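Local atomic coordinates of peroxiredoxin (Mycobacterium tuberculosis, PDB entry 5EPF), a protein that probably reduces hydrogen peroxide and organic hydroperoxides to water and alcohols as a thiol-specific, thioredoxin-dependent peroxidase of the BCP/PrxQ subfamily, protecting the cell against oxidative stress. Residues Tyr44-Met48 / Lys83-Phe87. Residues are numbered along the deposited sequence; the frame is centred on the assembly and turned at random. Where two conformers were deposited one is given.
Sequences YPAAM and KQAKF
Phe87 and Tyr44 form an offset edge-to-face pair: the ring centroids are 5.7 Å apart, the planes stand at 75°, and Phe87 turns its edge to the Tyr44 face. With Phe87 CG swung anti to the backbone N, its ring reaches from helix 81-91 to the 44-48 loop, where one face meets the backbone, Met48 N lying 3.6 Å above the plane and over the ring centre. Two aliphatic groups also touch the ring: Ala47 CB sits 3.5 Å from Phe87 CD2, and, in the conformer given, Met48 CG lies 3.6 Å from Phe87 CD1, on the side of the ring where CB and CG join it.

The direct polar link is a hydrogen bond of 2.7 Å from Tyr44 OH to Gln84 OE1. Its C=O...donor angle is 105° and the donor is tilted 34° from the carbonyl plane, a markedly bent approach. Gln84 NE2 donates to Leu98 O, so both ends of the amide have partners that fix its rotation.

Nearer the surface, the extended Lys83 chain runs alongside Ala47, and its ammonium is joined to the Ala47 carbonyl through two waters. Water 2, for example, lies 2.8 Å from Lys83 NZ and donates to Ala47 O.

Ala47 N is hydrogen-bonded to Asp79 OD2. The tyrosine also packs on Cys52, the probable peroxidatic cysteine of helix 50-61. The arrangement thus belongs to the active-site loop of the peroxiredoxin thioredoxin fold, between strand 39-43 and the helix carrying that cysteine, here packed against helix 81-91.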
ATOM      1  N   TYR A  44      -1.054  -1.998   5.817  1.00  7.13           N
ATOM      2  CA  TYR A  44      -1.863  -2.907   6.618  1.00  7.04           C
ATOM      3  C   TYR A  44      -1.117  -3.287   7.888  1.00  7.57           C
ATOM      4  O   TYR A  44       0.117  -3.365   7.889  1.00  8.33           O
ATOM      5  CB  TYR A  44      -2.275  -4.170   5.838  1.00  7.94           C
ATOM      6  CG  TYR A  44      -1.131  -4.942   5.198  1.00  7.50           C
ATOM      7  CD1 TYR A  44      -0.408  -5.895   5.918  1.00  8.48           C
ATOM      8  CD2 TYR A  44      -0.799  -4.740   3.855  1.00  8.89           C
ATOM      9  CE1 TYR A  44       0.628  -6.618   5.312  1.00  8.53           C
ATOM     10  CE2 TYR A  44       0.226  -5.442   3.261  1.00  8.59           C
ATOM     11  CZ  TYR A  44       0.925  -6.382   3.985  1.00  8.52           C
ATOM     12  OH  TYR A  44       1.928  -7.075   3.364  1.00  9.52           O
ATOM     13  N   PRO A  45      -1.839  -3.519   8.992  1.00  8.05           N
ATOM     14  CA  PRO A  45      -1.129  -3.752  10.270  1.00  9.11           C
ATOM     15  C   PRO A  45      -0.259  -4.997  10.287  1.00  8.56           C
ATOM     16  O   PRO A  45       0.869  -4.954  10.792  1.00  8.43           O
ATOM     17  CB  PRO A  45      -2.259  -3.801  11.320  1.00 10.33           C
ATOM     18  CG  PRO A  45      -3.454  -3.201  10.675  1.00 11.90           C
ATOM     19  CD  PRO A  45      -3.277  -3.243   9.185  1.00  8.23           C
ATOM     20  N   ALA A  46      -0.762  -6.115   9.776  1.00  8.05           N
ATOM     21  CA  ALA A  46      -0.102  -7.391  10.022  1.00  8.50           C
ATOM     22  C   ALA A  46      -0.455  -8.366   8.911  1.00  8.22           C
ATOM     23  O   ALA A  46      -1.612  -8.783   8.781  1.00  9.70           O
ATOM     24  CB  ALA A  46      -0.500  -7.961  11.385  1.00 10.22           C
ATOM     25  N   ALA A  47       0.559  -8.760   8.149  1.00  7.63           N
ATOM     26  CA  ALA A  47       0.404  -9.796   7.146  1.00  7.91           C
ATOM     27  C   ALA A  47      -0.223 -11.043   7.751  1.00  8.36           C
ATOM     28  O   ALA A  47       0.052 -11.404   8.897  1.00  9.10           O
ATOM     29  CB  ALA A  47       1.787 -10.138   6.596  1.00  8.62           C
ATOM     30  N   MET A  48      -1.090 -11.674   6.960  0.58  8.56           N
ATOM     31  CA  MET A  48      -1.687 -12.985   7.176  0.58 10.26           C
ATOM     32  C   MET A  48      -2.834 -13.001   8.179  0.58 10.30           C
ATOM     33  O   MET A  48      -3.438 -14.049   8.340  0.58 10.38           O
ATOM     34  CB  MET A  48      -0.662 -14.086   7.491  0.58 11.39           C
ATOM     35  CG  MET A  48       0.383 -14.190   6.397  0.58 12.00           C
ATOM     36  SD  MET A  48       1.564 -15.507   6.648  0.58 12.06           S
ATOM     37  CE  MET A  48       0.474 -16.940   6.734  0.58 12.70           C
ATOM     38  N   LYS A  83       8.176 -12.745   6.050  1.00  9.54           N
ATOM     39  CA  LYS A  83       6.747 -12.929   6.274  1.00  9.71           C
ATOM     40  C   LYS A  83       5.933 -12.396   5.104  1.00  8.94           C
ATOM     41  O   LYS A  83       4.945 -13.019   4.699  1.00  9.07           O
ATOM     42  CB  LYS A  83       6.307 -12.279   7.583  1.00  9.99           C
ATOM     43  CG  LYS A  83       4.853 -12.632   7.922  1.00 10.98           C
ATOM     44  CD  LYS A  83       4.468 -12.290   9.352  1.00 12.85           C
ATOM     45  CE  LYS A  83       3.052 -12.805   9.616  1.00 13.98           C
ATOM     46  NZ  LYS A  83       2.673 -12.749  11.037  1.00 16.17           N
ATOM     47  N   GLN A  84       6.334 -11.248   4.551  1.00  8.63           N
ATOM     48  CA  GLN A  84       5.692 -10.759   3.334  1.00  8.38           C
ATOM     49  C   GLN A  84       5.798 -11.793   2.222  1.00  8.75           C
ATOM     50  O   GLN A  84       4.834 -12.014   1.482  1.00  8.76           O
ATOM     51  CB  GLN A  84       6.323  -9.438   2.873  1.00  8.50           C
ATOM     52  CG  GLN A  84       6.363  -8.281   3.884  1.00  8.71           C
ATOM     53  CD  GLN A  84       5.005  -7.672   4.189  1.00  8.64           C
ATOM     54  OE1 GLN A  84       4.031  -8.373   4.460  1.00  8.70           O
ATOM     55  NE2 GLN A  84       4.944  -6.348   4.165  1.00 10.38           N
ATOM     56  N   ALA A  85       6.961 -12.448   2.102  1.00  8.95           N
ATOM     57  CA  ALA A  85       7.146 -13.463   1.069  1.00  8.86           C
ATOM     58  C   ALA A  85       6.141 -14.598   1.225  1.00  8.27           C
ATOM     59  O   ALA A  85       5.531 -15.040   0.248  1.00  8.97           O
ATOM     60  CB  ALA A  85       8.577 -14.004   1.097  1.00 10.42           C
ATOM     61  N   LYS A  86       5.961 -15.093   2.455  1.00  8.58           N
ATOM     62  CA  LYS A  86       5.007 -16.186   2.665  1.00  9.33           C
ATOM     63  C   LYS A  86       3.572 -15.743   2.399  1.00  8.52           C
ATOM     64  O   LYS A  86       2.788 -16.492   1.805  1.00  9.34           O
ATOM     65  CB  LYS A  86       5.149 -16.785   4.065  1.00 10.95           C
ATOM     66  CG  LYS A  86       4.336 -18.086   4.249  1.00 12.73           C
ATOM     67  CD  LYS A  86       4.617 -19.162   3.175  1.00 13.41           C
ATOM     68  CE  LYS A  86       6.034 -19.660   3.219  1.00 13.73           C
ATOM     69  NZ  LYS A  86       6.217 -20.815   2.298  1.00 13.16           N
ATOM     70  N   PHE A  87       3.208 -14.540   2.841  1.00  8.19           N
ATOM     71  CA  PHE A  87       1.863 -14.015   2.611  1.00  8.49           C
ATOM     72  C   PHE A  87       1.572 -13.964   1.115  1.00  7.99           C
ATOM     73  O   PHE A  87       0.528 -14.443   0.648  1.00  8.06           O
ATOM     74  CB  PHE A  87       1.834 -12.611   3.223  1.00  8.74           C
ATOM     75  CG  PHE A  87       0.482 -11.926   3.284  1.00  8.50           C
ATOM     76  CD1 PHE A  87      -0.730 -12.616   3.309  1.00  9.14           C
ATOM     77  CD2 PHE A  87       0.460 -10.535   3.390  1.00  8.76           C
ATOM     78  CE1 PHE A  87      -1.940 -11.921   3.423  1.00 10.05           C
ATOM     79  CE2 PHE A  87      -0.738  -9.840   3.490  1.00  9.34           C
ATOM     80  CZ  PHE A  87      -1.941 -10.538   3.519  1.00  9.92           C
TER
HETATM   81  O   HOH W   1       2.065 -10.146  10.929  1.00 21.11           O
HETATM   82  O   HOH W   2      -0.061 -12.995  11.252  1.00 27.79           O